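Local coordinates for protein putative hyaluronoglucosaminidase (PDB 6PWI) that probably acts as a family 84 glycoside hydrolase with hexosaminidase activity, this chain covering the catalytic barrel and its flanking N-terminal and helical parts, at residues Trp455-Ser458 against Phe459-Ile462; Glu469-Thr472 against Phe473-Met477; Glu525-Asp528 against Ala529-Asn532. All blocks are in the same frame, centred on the assembly; numbering follows the deposited sequence.

Interaction 1: residues Trp455-Ser458 against Phe459-Ile462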
loop_
_atom_site.group_PDB
_atom_site.type_symbol
_atom_site.label_atom_id
_atom_site.label_comp_id
_atom_site.label_asym_id
_atom_site.label_seq_id
_atom_site.Cartn_x
_atom_site.Cartn_y
_atom_site.Cartn_z
ATOM N N TRP A 455 -3.743 3.923 10.646
ATOM C CA TRP A 455 -2.357 3.581 10.895
ATOM C C TRP A 455 -2.256 2.601 12.065
ATOM O O TRP A 455 -1.626 1.554 11.956
ATOM C CB TRP A 455 -1.563 4.862 11.131
ATOM C CG TRP A 455 -0.098 4.666 11.366
ATOM C CD1 TRP A 455 0.789 3.970 10.594
ATOM C CD2 TRP A 455 0.665 5.215 12.452
ATOM N NE1 TRP A 455 2.047 4.039 11.127
ATOM C CE2 TRP A 455 2.003 4.796 12.268
ATOM C CE3 TRP A 455 0.345 6.016 13.557
ATOM C CZ2 TRP A 455 3.018 5.159 13.153
ATOM C CZ3 TRP A 455 1.348 6.373 14.432
ATOM C CH2 TRP A 455 2.665 5.949 14.228
ATOM N N LYS A 456 -2.915 2.934 13.176
ATOM C CA LYS A 456 -2.842 2.119 14.378
ATOM C C LYS A 456 -3.479 0.748 14.130
ATOM O O LYS A 456 -2.961 -0.277 14.576
ATOM C CB LYS A 456 -3.499 2.861 15.548
ATOM C CG LYS A 456 -3.282 2.230 16.914
ATOM C CD LYS A 456 -4.225 2.729 17.983
ATOM C CE LYS A 456 -4.014 2.014 19.303
ATOM N NZ LYS A 456 -5.109 2.298 20.263
ATOM N N ASP A 457 -4.606 0.731 13.407
ATOM C CA ASP A 457 -5.366 -0.498 13.246
ATOM C C ASP A 457 -4.626 -1.466 12.330
ATOM O O ASP A 457 -4.839 -2.672 12.415
ATOM C CB ASP A 457 -6.802 -0.237 12.787
ATOM C CG ASP A 457 -7.668 0.423 13.847
ATOM O OD1 ASP A 457 -7.302 0.341 15.043
ATOM O OD2 ASP A 457 -8.693 1.029 13.469
ATOM N N SER A 458 -3.747 -0.931 11.479
ATOM C CA SER A 458 -3.080 -1.720 10.460
ATOM C C SER A 458 -2.156 -2.774 11.069
ATOM O O SER A 458 -2.047 -3.875 10.529
ATOM C CB SER A 458 -2.351 -0.837 9.484
ATOM O OG SER A 458 -1.225 -0.221 10.087
ATOM N N PHE A 459 -1.504 -2.453 12.192
ATOM C CA PHE A 459 -0.437 -3.313 12.686
ATOM C C PHE A 459 -0.929 -4.731 12.979
ATOM O O PHE A 459 -0.195 -5.690 12.749
ATOM C CB PHE A 459 0.397 -2.622 13.773
ATOM C CG PHE A 459 1.166 -1.454 13.208
ATOM C CD1 PHE A 459 2.370 -1.645 12.540
ATOM C CD2 PHE A 459 0.625 -0.176 13.260
ATOM C CE1 PHE A 459 3.032 -0.573 11.961
ATOM C CE2 PHE A 459 1.292 0.895 12.687
ATOM C CZ PHE A 459 2.490 0.692 12.038
ATOM N N LYS A 460 -2.173 -4.874 13.445
ATOM C CA LYS A 460 -2.676 -6.201 13.776
ATOM C C LYS A 460 -2.805 -7.057 12.513
ATOM O O LYS A 460 -2.665 -8.276 12.579
ATOM C CB LYS A 460 -3.973 -6.141 14.591
ATOM C CG LYS A 460 -5.229 -5.760 13.819
ATOM C CD LYS A 460 -6.477 -5.677 14.678
ATOM C CE LYS A 460 -6.634 -4.341 15.367
ATOM N NZ LYS A 460 -7.094 -3.315 14.405
ATOM N N TYR A 461 -3.044 -6.412 11.366
ATOM C CA TYR A 461 -3.175 -7.108 10.096
ATOM C C TYR A 461 -1.800 -7.435 9.520
ATOM O O TYR A 461 -1.611 -8.498 8.937
ATOM C CB TYR A 461 -3.987 -6.271 9.110
ATOM C CG TYR A 461 -5.378 -5.988 9.600
ATOM C CD1 TYR A 461 -6.362 -6.964 9.544
ATOM C CD2 TYR A 461 -5.700 -4.758 10.160
ATOM C CE1 TYR A 461 -7.643 -6.717 10.013
ATOM C CE2 TYR A 461 -6.977 -4.497 10.634
ATOM C CZ TYR A 461 -7.950 -5.480 10.558
ATOM O OH TYR A 461 -9.212 -5.234 11.013
ATOM N N ILE A 462 -0.853 -6.508 9.683
ATOM C CA ILE A 462 0.467 -6.678 9.105
ATOM C C ILE A 462 1.218 -7.750 9.884
ATOM O O ILE A 462 1.905 -8.575 9.287
ATOM C CB ILE A 462 1.228 -5.339 9.075
ATOM C CG1 ILE A 462 0.462 -4.303 8.252
ATOM C CG2 ILE A 462 2.660 -5.535 8.584
ATOM C CD1 ILE A 462 0.970 -2.898 8.411
HETATM O O HOH W 1 -3.464 -3.043 15.090
#
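Phe459 presents its edge to the face of Trp455 one turn earlier, a T-shaped pair whose ring planes meet at 76° with the Phe459 centroid 5.1 Å from that of the Trp455 five-membered ring. A chi1 of -178° turns the indole away from the Trp455 backbone N and alongside the helix, to where CE2 and CZ of Phe459 approach; its NE1 is hydrogen-bonded to Met405 O. Ser458 suits the buried turn between them because it is small and can serve its own helix: OG donates to Trp455 O at 2.6 Å and sits over one face of the Phe459 ring. Ser458 O accepts from Tyr461 N at 2.9 Å and from Ile462 N at 3.0 Å, closing the final turn. Lys460 folds back, bent at chi3 and chi4, and NZ donates to Asp457 O at 3.1 Å. Its salt bridge to Asp457 OD1, 3.7 Å from NZ, is long; Glu35 gives Lys460 a second carboxylate, while Asp457 OD2 forms a salt bridge with Lys453 and a hydrogen bond with Tyr37. The apolar side of helix 451-462 packs on helix 433-444, where Phe459 and Ile462 touch Val434, and on helix 467-475, where both reach Leu470.

Interaction 2: residues Glu469-Thr472 against Phe473-Met477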
loop_
_atom_site.group_PDB
_atom_site.type_symbol
_atom_site.label_atom_id
_atom_site.label_comp_id
_atom_site.label_asym_id
_atom_site.label_seq_id
_atom_site.Cartn_x
_atom_site.Cartn_y
_atom_site.Cartn_z
ATOM N N GLU A 469 4.587 -4.421 19.161
ATOM C CA GLU A 469 6.007 -4.215 18.926
ATOM C C GLU A 469 6.243 -3.489 17.599
ATOM O O GLU A 469 7.020 -2.534 17.543
ATOM C CB GLU A 469 6.764 -5.544 18.972
ATOM C CG GLU A 469 6.882 -6.142 20.364
ATOM C CD GLU A 469 5.655 -6.879 20.879
ATOM O OE1 GLU A 469 4.697 -7.073 20.089
ATOM O OE2 GLU A 469 5.651 -7.258 22.077
ATOM N N LEU A 470 5.579 -3.940 16.525
ATOM C CA LEU A 470 5.844 -3.359 15.216
ATOM C C LEU A 470 5.289 -1.939 15.155
ATOM O O LEU A 470 5.888 -1.074 14.520
ATOM C CB LEU A 470 5.265 -4.239 14.108
ATOM C CG LEU A 470 5.497 -3.713 12.693
ATOM C CD1 LEU A 470 6.988 -3.646 12.367
ATOM C CD2 LEU A 470 4.740 -4.550 11.670
ATOM N N TYR A 471 4.153 -1.711 15.823
ATOM C CA TYR A 471 3.620 -0.371 16.013
ATOM C C TYR A 471 4.631 0.510 16.754
ATOM O O TYR A 471 4.858 1.648 16.352
ATOM C CB TYR A 471 2.255 -0.431 16.706
ATOM C CG TYR A 471 1.539 0.891 16.855
ATOM C CD1 TYR A 471 1.634 1.874 15.883
ATOM C CD2 TYR A 471 0.735 1.146 17.957
ATOM C CE1 TYR A 471 0.963 3.080 16.004
ATOM C CE2 TYR A 471 0.065 2.352 18.102
ATOM C CZ TYR A 471 0.177 3.321 17.119
ATOM O OH TYR A 471 -0.486 4.510 17.239
ATOM N N THR A 472 5.243 -0.014 17.828
ATOM C CA THR A 472 6.304 0.691 18.535
ATOM C C THR A 472 7.413 1.108 17.567
ATOM O O THR A 472 7.839 2.263 17.595
ATOM C CB THR A 472 6.873 -0.132 19.698
ATOM O OG1 THR A 472 5.871 -0.269 20.705
ATOM C CG2 THR A 472 8.110 0.489 20.303
ATOM N N PHE A 473 7.876 0.186 16.707
ATOM C CA PHE A 473 8.923 0.540 15.754
ATOM C C PHE A 473 8.449 1.629 14.790
ATOM O O PHE A 473 9.222 2.524 14.440
ATOM C CB PHE A 473 9.429 -0.661 14.948
ATOM C CG PHE A 473 9.880 -1.855 15.750
ATOM C CD1 PHE A 473 10.385 -1.710 17.034
ATOM C CD2 PHE A 473 9.822 -3.129 15.204
ATOM C CE1 PHE A 473 10.791 -2.817 17.765
ATOM C CE2 PHE A 473 10.235 -4.235 15.928
ATOM C CZ PHE A 473 10.720 -4.077 17.209
ATOM N N ALA A 474 7.185 1.542 14.353
ATOM C CA ALA A 474 6.685 2.431 13.316
ATOM C C ALA A 474 6.574 3.853 13.854
ATOM O O ALA A 474 6.729 4.814 13.100
ATOM C CB ALA A 474 5.372 1.933 12.764
ATOM N N LYS A 475 6.329 3.964 15.166
ATOM C CA LYS A 475 6.253 5.239 15.865
ATOM C C LYS A 475 7.546 6.041 15.718
ATOM O O LYS A 475 7.491 7.267 15.754
ATOM C CB LYS A 475 5.963 5.027 17.354
ATOM C CG LYS A 475 4.497 4.831 17.703
ATOM C CD LYS A 475 4.306 4.204 19.063
ATOM C CE LYS A 475 2.857 4.158 19.493
ATOM N NZ LYS A 475 2.696 3.318 20.704
ATOM N N HIS A 476 8.688 5.351 15.567
ATOM C CA HIS A 476 10.004 5.975 15.645
ATOM C C HIS A 476 10.769 5.840 14.330
ATOM O O HIS A 476 11.963 6.168 14.257
ATOM C CB HIS A 476 10.804 5.407 16.825
ATOM C CG HIS A 476 10.067 5.521 18.112
ATOM N ND1 HIS A 476 9.778 6.747 18.686
ATOM C CD2 HIS A 476 9.537 4.578 18.921
ATOM C CE1 HIS A 476 9.100 6.555 19.800
ATOM N NE2 HIS A 476 8.934 5.228 19.963
ATOM N N MET A 477 10.073 5.362 13.293
ATOM C CA MET A 477 10.722 5.188 12.008
ATOM C C MET A 477 9.799 5.704 10.909
ATOM O O MET A 477 9.024 4.932 10.341
ATOM C CB MET A 477 11.054 3.711 11.776
ATOM C CG MET A 477 11.942 3.107 12.845
ATOM S SD MET A 477 12.299 1.368 12.508
ATOM C CE MET A 477 12.955 0.820 14.084
HETATM O O HOH W 2 5.107 2.206 21.773
#
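Lys475 lays the end of its chain over the face of the Tyr471 ring one helical turn back. The Tyr471 phenol, trans to its own amide nitrogen (chi1 -175°), swings along the helix toward the following turn, and Lys475, extended beyond CG, runs up to meet it. The methylene CE stands over the ring in a CH-pi contact, 3.8 Å from the Tyr471 centroid, and NZ of Lys475 follows as an off-centre cation-pi partner at 4.3 Å from the same centroid. A long flexible side chain fits here because its last methylene, CE, lies on the ring, toward the rim, while CG and CD pass Tyr471 O and NZ reaches a water. That water lies 2.9 Å from Lys475 NZ and donates to Thr472 OG1 at 2.8 Å.

In Phe473 the first torsion is different (chi1 -53°), placing CG opposite the carbonyl carbon and bringing the ring beneath Glu469 O, which stands over its centre. Leu470 CD1 approaches Phe473 CD2 at 4.0 Å, the two side chains crossing at about a right angle. The backbone bonds are ordinary helical ones, such as Lys475 N to Tyr471 O at 3.0 Å. Farther along, His476 turns CD2 toward Thr472 O.

Chemically, the buried polar groups are met by partners: Glu469 by Lys536, Thr472 OG1 by Glu468 O and His476 ND1 by Ser492 OG. The Tyr471 pi face probably helps to stabilise the Lys475 charge, for which Glu494 is a long, weak ionic partner.

Interaction 3: residues Glu525-Asp528 against Ala529-Asn532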
loop_
_atom_site.group_PDB
_atom_site.type_symbol
_atom_site.label_atom_id
_atom_site.label_comp_id
_atom_site.label_asym_id
_atom_site.label_seq_id
_atom_site.Cartn_x
_atom_site.Cartn_y
_atom_site.Cartn_z
ATOM N N GLU A 525 9.616 0.494 27.271
ATOM C CA GLU A 525 8.655 -0.078 26.341
ATOM C C GLU A 525 9.284 -0.237 24.954
ATOM O O GLU A 525 9.091 -1.262 24.302
ATOM C CB GLU A 525 7.387 0.772 26.312
ATOM C CG GLU A 525 6.403 0.340 25.247
ATOM C CD GLU A 525 5.021 0.958 25.382
ATOM O OE1 GLU A 525 4.694 1.861 24.581
ATOM O OE2 GLU A 525 4.267 0.526 26.284
ATOM N N ILE A 526 10.038 0.777 24.508
ATOM C CA ILE A 526 10.739 0.698 23.237
ATOM C C ILE A 526 11.718 -0.470 23.296
ATOM O O ILE A 526 11.724 -1.317 22.405
ATOM C CB ILE A 526 11.443 2.024 22.885
ATOM C CG1 ILE A 526 10.438 3.154 22.642
ATOM C CG2 ILE A 526 12.385 1.841 21.701
ATOM C CD1 ILE A 526 11.063 4.525 22.570
ATOM N N LEU A 527 12.523 -0.516 24.366
ATOM C CA LEU A 527 13.568 -1.515 24.507
ATOM C C LEU A 527 12.964 -2.920 24.511
ATOM O O LEU A 527 13.474 -3.817 23.840
ATOM C CB LEU A 527 14.360 -1.238 25.787
ATOM C CG LEU A 527 15.442 -2.267 26.119
ATOM C CD1 LEU A 527 16.508 -2.321 25.033
ATOM C CD2 LEU A 527 16.078 -1.972 27.468
ATOM N N ASP A 528 11.875 -3.102 25.265
ATOM C CA ASP A 528 11.220 -4.398 25.360
ATOM C C ASP A 528 10.733 -4.845 23.983
ATOM O O ASP A 528 10.848 -6.018 23.628
ATOM C CB ASP A 528 10.093 -4.390 26.397
ATOM C CG ASP A 528 10.587 -4.388 27.838
ATOM O OD1 ASP A 528 11.732 -4.840 28.077
ATOM O OD2 ASP A 528 9.819 -3.935 28.717
ATOM N N ALA A 529 10.191 -3.894 23.216
ATOM C CA ALA A 529 9.710 -4.173 21.876
ATOM C C ALA A 529 10.851 -4.705 21.007
ATOM O O ALA A 529 10.663 -5.658 20.258
ATOM C CB ALA A 529 9.075 -2.930 21.295
ATOM N N THR A 530 12.038 -4.106 21.128
ATOM C CA THR A 530 13.168 -4.498 20.302
ATOM C C THR A 530 13.722 -5.852 20.743
ATOM O O THR A 530 14.477 -6.477 19.999
ATOM C CB THR A 530 14.286 -3.445 20.304
ATOM O OG1 THR A 530 14.920 -3.450 21.585
ATOM C CG2 THR A 530 13.821 -2.058 19.915
ATOM N N ASN A 531 13.362 -6.290 21.957
ATOM C CA ASN A 531 13.882 -7.535 22.503
ATOM C C ASN A 531 12.881 -8.680 22.334
ATOM O O ASN A 531 13.275 -9.842 22.307
ATOM C CB ASN A 531 14.377 -7.384 23.946
ATOM C CG ASN A 531 15.696 -6.645 24.067
ATOM O OD1 ASN A 531 16.554 -6.722 23.190
ATOM N ND2 ASN A 531 15.865 -5.918 25.154
ATOM N N ASN A 532 11.591 -8.358 22.194
ATOM C CA ASN A 532 10.564 -9.388 22.175
ATOM C C ASN A 532 10.111 -9.693 20.751
ATOM O O ASN A 532 9.444 -10.703 20.523
ATOM C CB ASN A 532 9.343 -9.005 23.019
ATOM C CG ASN A 532 9.670 -8.881 24.489
ATOM O OD1 ASN A 532 10.492 -9.632 25.001
ATOM N ND2 ASN A 532 9.041 -7.936 25.169
HETATM O O HOH W 3 14.103 -5.570 27.265
#
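Thr530 and Leu527 meet within an alpha-helix, part of the long helix 513-536 in the helical region that follows the family 84 barrel in the chain. Thr530 OG1 donates to Leu527 O at 2.7 Å, tilted 22° from the carbonyl plane. With chi1 at 71°, the hydroxyl stands between the backbone N and the carbonyl carbon while CG2 turns toward Ile526 O; threonine is apt in this buried place because its side-chain hydroxyl is satisfied by its own helix and its methyl is left to pack.

The close side of the helix carries Ile526, Ala529 and Thr530. Ala529 CB lies against Ile526 O, and the small methyl suits a place where Glu469 and Thr472 of helix 467-475 touch it. Ile526 packs on Leu553 and Thr530 on Val550, both of helix 540-572. Regular bonds run through this side: Ala529 N to Glu525 O and Thr530 N to Ile526 O, each 3.1 Å.

Around the helix the character changes. Glu525 and Asn531 are exposed, and Asp528 is partly so, which suits charged and amide groups. Here Asn531 N binds Asp528 O at 3.0 Å and Leu527 O only weakly, and the bond from Asn532 N to Asp528 O is poorly aligned. Asn531 OD1 is held by Arg554 NE, while its amide nitrogen lies near the leucine, ND2 being 3.7 Å from Leu527 CD1. A water finally joins the two polar groups, donating to Asp528 OD1 at 2.6 Å and accepting from Asn531 ND2 at 2.8 Å.

Followed from the N terminus, the three contacts come in series, and none nests in or crosses another. Each joins neighbouring turns of a single helix, so none closes a long loop. Interaction 1 occupies the end of helix 451-462; after a short connection, interaction 2 ends helix 467-475; interaction 3 lies much later, within helix 513-536. Interaction 2 is the middle member, its Tyr471 ring and Ala474 methyl meeting Phe459 of interaction 1, while Phe473 and His476 face Ala529 and Ile526 of interaction 3. Interactions 1 and 3 do not touch, their nearest atoms being about 10 Å apart. The packing between them joins helix 451-462 through helix 467-475 to helix 513-536.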